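Side-chain contacts in probable aminotransferase (Pseudomonas aeruginosa, PDB 5YKR), which is a probable aminotransferase of class III, a dimeric member of the pyridoxal-phosphate-dependent family with its cofactor carried on a lysine: residues 93-98 and 339-344; 80-85 and 89-94; 112-117 and 331-336. All coordinates share one frame; numbering follows the deposited sequence.

Contact 1: residues 93-98 and 339-344; sequences QPAVAD and MRATFA
Ala95 and Val96, in the first turn of helix 94-104, lie against Ala341 and Thr342 of helix 333-346. The turn starts at Gln93, its N-cap residue, whose carbonyl O receives Ala97 N at 2.9 Å. Ala95 points its methyl at the other helix, and its CB stands 4.4 Å from Ala341 CB. Its carbonyl O comes closer still, 3.6 Å from the same Ala341 CB, so that this methyl rests on backbone as much as on side chain. Val96 adds to the same contact: its CA lies 3.9 Å from Ala341 CB, and its CG2 meets that methyl at 4.0 Å. With CG1 anti to the backbone N (chi1 -180°), CG2 falls beside the N and also reaches Thr342 OG1, at 3.5 Å. This is packing of a methyl against a hydroxyl, which is itself hydrogen-bonded to Ala338 O, one turn back in its own helix. The backbones come as near as 5.2 Å between Val96 CA and Ala341 CA, a closeness that the small alanine side chain permits. Beyond Val96, Asp98 forms a salt bridge with Arg105 of the second subunit. The short segments run at 164° with axes 8.3 Å apart, a close, nearly antiparallel helix-helix packing at a small residue, Ala341, within the class-III aminotransferase fold.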
loop_
_atom_site.group_PDB
_atom_site.type_symbol
_atom_site.label_atom_id
_atom_site.label_comp_id
_atom_site.label_asym_id
_atom_site.label_seq_id
_atom_site.Cartn_x
_atom_site.Cartn_y
_atom_site.Cartn_z
ATOM N N GLN A 93 8.837 13.728 14.571
ATOM C CA GLN A 93 9.331 15.057 14.114
ATOM C C GLN A 93 8.229 16.076 14.313
ATOM O O GLN A 93 7.118 15.895 13.838
ATOM C CB GLN A 93 9.727 14.987 12.632
ATOM C CG GLN A 93 11.144 14.659 12.299
ATOM C CD GLN A 93 12.132 15.754 12.574
ATOM O OE1 GLN A 93 11.784 16.911 12.972
ATOM N NE2 GLN A 93 13.420 15.399 12.362
ATOM N N PRO A 94 8.489 17.160 15.074
ATOM C CA PRO A 94 7.390 18.009 15.455
ATOM C C PRO A 94 6.612 18.650 14.288
ATOM O O PRO A 94 5.370 18.707 14.343
ATOM C CB PRO A 94 8.039 19.081 16.328
ATOM C CG PRO A 94 9.271 18.487 16.771
ATOM C CD PRO A 94 9.714 17.444 15.829
ATOM N N ALA A 95 7.312 19.092 13.231
ATOM C CA ALA A 95 6.586 19.712 12.138
ATOM C C ALA A 95 5.668 18.703 11.432
ATOM O O ALA A 95 4.570 19.054 10.947
ATOM C CB ALA A 95 7.536 20.314 11.127
ATOM N N VAL A 96 6.134 17.458 11.345
ATOM C CA VAL A 96 5.426 16.443 10.638
ATOM C C VAL A 96 4.247 15.954 11.461
ATOM O O VAL A 96 3.111 15.866 10.956
ATOM C CB VAL A 96 6.345 15.286 10.202
ATOM C CG1 VAL A 96 5.582 14.206 9.438
ATOM C CG2 VAL A 96 7.519 15.793 9.365
ATOM N N ALA A 97 4.468 15.703 12.740
ATOM C CA ALA A 97 3.371 15.341 13.640
ATOM C C ALA A 97 2.305 16.418 13.723
ATOM O O ALA A 97 1.103 16.109 13.697
ATOM C CB ALA A 97 3.881 15.004 15.019
ATOM N N ASP A 98 2.732 17.690 13.767
ATOM C CA ASP A 98 1.795 18.799 13.792
ATOM C C ASP A 98 0.966 18.874 12.513
ATOM O O ASP A 98 -0.251 19.121 12.557
ATOM C CB ASP A 98 2.488 20.149 14.030
ATOM C CG ASP A 98 2.939 20.351 15.496
ATOM O OD1 ASP A 98 2.605 19.541 16.425
ATOM O OD2 ASP A 98 3.664 21.348 15.682
ATOM N N MET A 339 3.994 14.967 3.791
ATOM C CA MET A 339 5.080 15.156 2.817
ATOM C C MET A 339 5.536 16.616 2.768
ATOM O O MET A 339 6.737 16.909 2.662
ATOM C CB MET A 339 4.661 14.741 1.384
ATOM C CG MET A 339 4.480 13.277 1.246
ATOM S SD MET A 339 4.023 12.968 -0.510
ATOM C CE MET A 339 3.773 11.201 -0.272
ATOM N N ARG A 340 4.575 17.537 2.781
ATOM C CA ARG A 340 4.927 18.938 2.710
ATOM C C ARG A 340 5.804 19.299 3.899
ATOM O O ARG A 340 6.862 19.925 3.739
ATOM C CB ARG A 340 3.700 19.815 2.627
ATOM C CG ARG A 340 4.004 21.300 2.683
ATOM C CD ARG A 340 2.792 22.091 2.375
ATOM N NE ARG A 340 3.089 23.518 2.293
ATOM C CZ ARG A 340 2.227 24.425 1.858
ATOM N NH1 ARG A 340 0.972 24.069 1.524
ATOM N NH2 ARG A 340 2.652 25.663 1.718
ATOM N N ALA A 341 5.377 18.893 5.109
ATOM C CA ALA A 341 6.194 19.171 6.269
ATOM C C ALA A 341 7.559 18.532 6.178
ATOM O O ALA A 341 8.575 19.116 6.567
ATOM C CB ALA A 341 5.478 18.714 7.523
ATOM N N THR A 342 7.617 17.291 5.687
ATOM C CA THR A 342 8.880 16.620 5.573
ATOM C C THR A 342 9.841 17.321 4.641
ATOM O O THR A 342 11.031 17.540 4.988
ATOM C CB THR A 342 8.632 15.149 5.125
ATOM O OG1 THR A 342 7.862 14.480 6.125
ATOM C CG2 THR A 342 9.951 14.423 4.901
ATOM N N PHE A 343 9.380 17.648 3.432
ATOM C CA PHE A 343 10.252 18.286 2.484
ATOM C C PHE A 343 10.616 19.726 2.867
ATOM O O PHE A 343 11.750 20.169 2.647
ATOM C CB PHE A 343 9.667 18.250 1.086
ATOM C CG PHE A 343 9.499 16.850 0.525
ATOM C CD1 PHE A 343 10.565 15.960 0.510
ATOM C CD2 PHE A 343 8.310 16.443 -0.041
ATOM C CE1 PHE A 343 10.437 14.671 -0.016
ATOM C CE2 PHE A 343 8.170 15.173 -0.606
ATOM C CZ PHE A 343 9.221 14.292 -0.555
ATOM N N ALA A 344 9.675 20.436 3.466
ATOM C CA ALA A 344 9.935 21.879 3.792
ATOM C C ALA A 344 10.795 22.035 5.041
ATOM O O ALA A 344 11.625 22.935 5.113
ATOM C CB ALA A 344 8.633 22.606 3.971
#

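Contact 2: residues 80-85 and 89-94; sequences FALGDS and FGHAQP
Leu82 and His91 meet across the loop that leads from strand 76-79 to helix 94-104. From CB, the leucine chain passes to CG, which lies beside the backbone N (chi1 -64°), and then forks. The CD2 branch does the touching: it stands 4.0 Å from His91 NE2, approaching the imidazole obliquely, and 4.3 Å from Gly90 CA. The other branch, CD1, lies anti to CA (chi2 174°), which leaves CD2 turned to the histidine. Gly90 has backbone angles that would jam a CB against the preceding carbonyl, so glycine suits this point of the loop. Gly83 N lies 4.4 Å from His91 CE1, also oblique to the ring. The polar end of the histidine is held by Asp79, whose OD2 is hydrogen-bonded to NE2, while Asp79 OD1 receives the backbone N of both Ala81 and Leu82. Further along, Gln93 NE2 gives a 2.8 Å hydrogen bond to Phe89 O, with Phe89 O close to the plane of the glutamine amide, and ties the loop to the start of the helix. The direct touch is a methyl beside a ring nitrogen, plain van der Waals packing, whereas one aspartate at the strand end links both sides and probably fixes the rotation of the imidazole.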
loop_
_atom_site.group_PDB
_atom_site.type_symbol
_atom_site.label_atom_id
_atom_site.label_comp_id
_atom_site.label_asym_id
_atom_site.label_seq_id
_atom_site.Cartn_x
_atom_site.Cartn_y
_atom_site.Cartn_z
ATOM N N PHE A 80 18.892 3.195 16.169
ATOM C CA PHE A 80 19.519 3.263 14.857
ATOM C C PHE A 80 18.774 2.460 13.761
ATOM O O PHE A 80 19.210 2.394 12.607
ATOM C CB PHE A 80 21.001 2.780 14.936
ATOM C CG PHE A 80 21.934 3.711 15.663
ATOM C CD1 PHE A 80 22.416 4.830 15.042
ATOM C CD2 PHE A 80 22.254 3.514 16.988
ATOM C CE1 PHE A 80 23.266 5.700 15.682
ATOM C CE2 PHE A 80 23.112 4.396 17.644
ATOM C CZ PHE A 80 23.620 5.453 16.986
ATOM N N ALA A 81 17.675 1.829 14.180
ATOM C CA ALA A 81 16.786 1.077 13.271
ATOM C C ALA A 81 15.752 1.970 12.591
ATOM O O ALA A 81 15.481 1.844 11.386
ATOM C CB ALA A 81 16.069 0.001 14.071
ATOM N N LEU A 82 15.186 2.878 13.400
ATOM C CA LEU A 82 14.298 3.956 12.907
ATOM C C LEU A 82 13.193 3.386 12.006
ATOM O O LEU A 82 12.994 3.828 10.853
ATOM C CB LEU A 82 15.105 5.053 12.240
ATOM C CG LEU A 82 16.064 5.783 13.183
ATOM C CD1 LEU A 82 16.936 6.775 12.409
ATOM C CD2 LEU A 82 15.291 6.502 14.298
ATOM N N GLY A 83 12.491 2.380 12.527
ATOM C CA GLY A 83 11.351 1.826 11.776
ATOM C C GLY A 83 11.773 1.127 10.498
ATOM O O GLY A 83 11.047 1.081 9.525
ATOM N N ASP A 84 12.949 0.525 10.520
ATOM C CA ASP A 84 13.581 -0.019 9.303
ATOM C C ASP A 84 13.606 1.012 8.200
ATOM O O ASP A 84 13.205 0.743 7.064
ATOM C CB ASP A 84 12.925 -1.337 8.870
ATOM C CG ASP A 84 13.710 -2.049 7.831
ATOM O OD1 ASP A 84 14.983 -2.134 8.009
ATOM O OD2 ASP A 84 13.093 -2.583 6.890
ATOM N N SER A 85 14.020 2.233 8.587
ATOM C CA SER A 85 14.107 3.394 7.702
ATOM C C SER A 85 12.768 4.148 7.484
ATOM O O SER A 85 12.788 5.254 6.971
ATOM C CB SER A 85 14.845 3.071 6.389
ATOM O OG SER A 85 16.045 2.408 6.710
ATOM N N PHE A 89 14.098 10.100 9.571
ATOM C CA PHE A 89 14.406 11.413 10.157
ATOM C C PHE A 89 14.066 11.579 11.615
ATOM O O PHE A 89 14.087 12.697 12.134
ATOM C CB PHE A 89 13.833 12.534 9.274
ATOM C CG PHE A 89 14.383 12.493 7.894
ATOM C CD1 PHE A 89 15.602 13.113 7.630
ATOM C CD2 PHE A 89 13.711 11.829 6.879
ATOM C CE1 PHE A 89 16.179 13.006 6.414
ATOM C CE2 PHE A 89 14.320 11.689 5.629
ATOM C CZ PHE A 89 15.547 12.309 5.432
ATOM N N GLY A 90 13.833 10.439 12.283
ATOM C CA GLY A 90 13.485 10.397 13.697
ATOM C C GLY A 90 12.013 10.135 13.934
ATOM O O GLY A 90 11.146 10.304 13.043
ATOM N N HIS A 91 11.714 9.728 15.149
ATOM C CA HIS A 91 10.344 9.566 15.586
ATOM C C HIS A 91 9.733 10.904 15.944
ATOM O O HIS A 91 10.391 11.739 16.568
ATOM C CB HIS A 91 10.289 8.612 16.763
ATOM C CG HIS A 91 10.832 7.267 16.447
ATOM N ND1 HIS A 91 10.267 6.438 15.511
ATOM C CD2 HIS A 91 11.945 6.640 16.901
ATOM C CE1 HIS A 91 10.978 5.320 15.447
ATOM N NE2 HIS A 91 12.024 5.417 16.266
ATOM N N ALA A 92 8.438 11.073 15.622
ATOM C CA ALA A 92 7.700 12.216 16.131
ATOM C C ALA A 92 8.366 13.576 15.798
ATOM O O ALA A 92 8.469 14.466 16.664
ATOM C CB ALA A 92 7.474 12.074 17.646
ATOM N N GLN A 93 8.837 13.728 14.571
ATOM C CA GLN A 93 9.331 15.057 14.114
ATOM C C GLN A 93 8.229 16.076 14.313
ATOM O O GLN A 93 7.118 15.895 13.838
ATOM C CB GLN A 93 9.727 14.987 12.632
ATOM C CG GLN A 93 11.144 14.659 12.299
ATOM C CD GLN A 93 12.132 15.754 12.574
ATOM O OE1 GLN A 93 11.784 16.911 12.972
ATOM N NE2 GLN A 93 13.420 15.399 12.362
ATOM N N PRO A 94 8.489 17.160 15.074
ATOM C CA PRO A 94 7.390 18.009 15.455
ATOM C C PRO A 94 6.612 18.650 14.288
ATOM O O PRO A 94 5.370 18.707 14.343
ATOM C CB PRO A 94 8.039 19.081 16.328
ATOM C CG PRO A 94 9.271 18.487 16.771
ATOM C CD PRO A 94 9.714 17.444 15.829
#

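Contact 3: residues 112-117 and 331-336; sequences LPTEDS and GNALQL
Thr114 packs on Ala333 in a contact bridged by three waters: one binds Thr114 and Asp116, the other two bind Leu112 O. Water 3 is gripped three times: it accepts from Thr114 OG1 and donates to Asp116 OD2 and, at 2.8 Å, to Ala333 O, while OD1 of Asp116 is in a salt bridge with Arg340 of helix 333-346. Water 1 accepts from Ala333 N, and water 2 donates to Gly331 O. The direct touches are mostly carbon on carbon. Thr114 has its hydroxyl between backbone N and carbonyl carbon (chi1 66°), which leaves CG2 to press on Ala333 CB at 3.7 Å. Asp116 CB lies 4.1 Å from Leu336 CB, one turn beyond Ala333, and Leu336 CD1 reaches Ser117 CA at 4.0 Å. Both helix starts are capped. Thr114 OG1 caps by a weak bond from Asp116 N; Asn332 and Gln335 form a capping box, in which Gln335 N donates almost straight to Asn332 OD1 (171°) and Asn332 N to Gln335 OE1 at 3.0 Å. Separately, Thr114 O accepts both Ser117 N and, at 2.7 Å, Ser117 OG. The contact thus joins the beginnings of helices 115-128 and 333-346, with helix 94-104 packed on Ala333 and Leu334 and the second subunit beside Leu112, Pro113 and Ser117.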
loop_
_atom_site.group_PDB
_atom_site.type_symbol
_atom_site.label_atom_id
_atom_site.label_comp_id
_atom_site.label_asym_id
_atom_site.label_seq_id
_atom_site.Cartn_x
_atom_site.Cartn_y
_atom_site.Cartn_z
ATOM N N LEU A 112 -9.774 13.713 -3.298
ATOM C CA LEU A 112 -9.575 15.027 -3.887
ATOM C C LEU A 112 -8.254 15.610 -3.419
ATOM O O LEU A 112 -7.778 15.284 -2.347
ATOM C CB LEU A 112 -10.710 15.981 -3.493
ATOM C CG LEU A 112 -12.078 15.684 -4.117
ATOM C CD1 LEU A 112 -13.205 16.419 -3.388
ATOM C CD2 LEU A 112 -12.057 16.017 -5.582
ATOM N N PRO A 113 -7.693 16.533 -4.213
ATOM C CA PRO A 113 -6.503 17.255 -3.831
ATOM C C PRO A 113 -6.818 18.389 -2.847
ATOM O O PRO A 113 -7.971 18.828 -2.697
ATOM C CB PRO A 113 -5.996 17.821 -5.178
ATOM C CG PRO A 113 -7.246 18.068 -5.939
ATOM C CD PRO A 113 -8.120 16.883 -5.567
ATOM N N THR A 114 -5.766 18.863 -2.193
ATOM C CA THR A 114 -5.748 20.062 -1.352
ATOM C C THR A 114 -4.649 21.007 -1.794
ATOM O O THR A 114 -3.868 20.685 -2.692
ATOM C CB THR A 114 -5.546 19.714 0.114
ATOM O OG1 THR A 114 -4.224 19.168 0.240
ATOM C CG2 THR A 114 -6.596 18.709 0.609
ATOM N N GLU A 115 -4.538 22.177 -1.172
ATOM C CA GLU A 115 -3.460 23.094 -1.547
ATOM C C GLU A 115 -2.072 22.506 -1.320
ATOM O O GLU A 115 -1.124 22.899 -1.998
ATOM C CB GLU A 115 -3.609 24.443 -0.819
ATOM C CG GLU A 115 -4.774 25.259 -1.344
ATOM C CD GLU A 115 -5.028 26.531 -0.571
ATOM O OE1 GLU A 115 -4.556 26.687 0.568
ATOM O OE2 GLU A 115 -5.695 27.385 -1.127
ATOM N N ASP A 116 -1.956 21.518 -0.440
ATOM C CA ASP A 116 -0.641 20.919 -0.224
ATOM C C ASP A 116 -0.166 20.198 -1.473
ATOM O O ASP A 116 1.033 20.078 -1.703
ATOM C CB ASP A 116 -0.660 19.948 0.940
ATOM C CG ASP A 116 -0.873 20.618 2.300
ATOM O OD1 ASP A 116 -0.484 21.799 2.420
ATOM O OD2 ASP A 116 -1.337 19.933 3.255
ATOM N N SER A 117 -1.085 19.716 -2.316
ATOM C CA SER A 117 -0.648 19.089 -3.568
ATOM C C SER A 117 0.067 20.048 -4.502
ATOM O O SER A 117 1.006 19.649 -5.228
ATOM C CB SER A 117 -1.813 18.427 -4.305
ATOM O OG SER A 117 -2.762 19.349 -4.806
ATOM N N GLY A 331 -2.340 9.277 -2.510
ATOM C CA GLY A 331 -2.375 10.684 -2.783
ATOM C C GLY A 331 -3.354 11.455 -1.938
ATOM O O GLY A 331 -3.895 12.484 -2.413
ATOM N N ASN A 332 -3.643 10.975 -0.730
ATOM C CA ASN A 332 -4.650 11.614 0.094
ATOM C C ASN A 332 -4.161 12.864 0.833
ATOM O O ASN A 332 -2.967 13.125 0.930
ATOM C CB ASN A 332 -5.396 10.611 0.975
ATOM C CG ASN A 332 -4.708 10.146 2.194
ATOM O OD1 ASN A 332 -3.743 10.716 2.693
ATOM N ND2 ASN A 332 -5.288 9.053 2.739
ATOM N N ALA A 333 -5.118 13.615 1.372
ATOM C CA ALA A 333 -4.779 14.881 2.003
ATOM C C ALA A 333 -3.793 14.714 3.170
ATOM O O ALA A 333 -2.890 15.527 3.362
ATOM C CB ALA A 333 -6.069 15.543 2.489
ATOM N N LEU A 334 -3.977 13.647 3.930
ATOM C CA LEU A 334 -3.099 13.426 5.094
ATOM C C LEU A 334 -1.672 13.136 4.650
ATOM O O LEU A 334 -0.706 13.699 5.197
ATOM C CB LEU A 334 -3.672 12.267 5.928
ATOM C CG LEU A 334 -3.083 12.136 7.307
ATOM C CD1 LEU A 334 -3.487 13.331 8.137
ATOM C CD2 LEU A 334 -3.517 10.878 7.986
ATOM N N GLN A 335 -1.496 12.284 3.632
ATOM C CA GLN A 335 -0.165 12.026 3.086
ATOM C C GLN A 335 0.494 13.296 2.595
ATOM O O GLN A 335 1.664 13.558 2.872
ATOM C CB GLN A 335 -0.224 11.073 1.892
ATOM C CG GLN A 335 -0.559 9.606 2.209
ATOM C CD GLN A 335 -0.596 8.822 0.878
ATOM O OE1 GLN A 335 -1.178 9.315 -0.114
ATOM N NE2 GLN A 335 0.059 7.684 0.810
ATOM N N LEU A 336 -0.264 14.104 1.843
ATOM C CA LEU A 336 0.313 15.296 1.253
ATOM C C LEU A 336 0.731 16.330 2.327
ATOM O O LEU A 336 1.757 17.011 2.189
ATOM C CB LEU A 336 -0.648 15.914 0.229
ATOM C CG LEU A 336 -0.478 15.408 -1.216
ATOM C CD1 LEU A 336 0.854 15.866 -1.806
ATOM C CD2 LEU A 336 -0.587 13.904 -1.364
HETATM O O HOH W 1 -7.753 13.368 -0.160
HETATM O O HOH W 2 -4.926 14.905 -1.690
HETATM O O HOH W 3 -3.351 18.197 2.610
#

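How the contacts relate
All three contacts are largely buried, and all have the second subunit close by. Contacts 1 and 3 share helix 333-346, which meets helix 94-104 in the former and the start of helix 115-128 in the latter; a salt bridge from Arg340 NH1 to Asp116 OD1, 2.8 Å long, ties them together. Contact 2 lies nearer the centre of the chain and overlaps contact 1 in Gln93 and Pro94, where its loop becomes helix 94-104. Contacts 2 and 3 do not touch, their nearest atoms being about 12 Å apart. Chemistry follows place: small side chains between helix flanks in contact 1, an aspartate-held loop in contact 2, bridging waters at capped helix starts in contact 3.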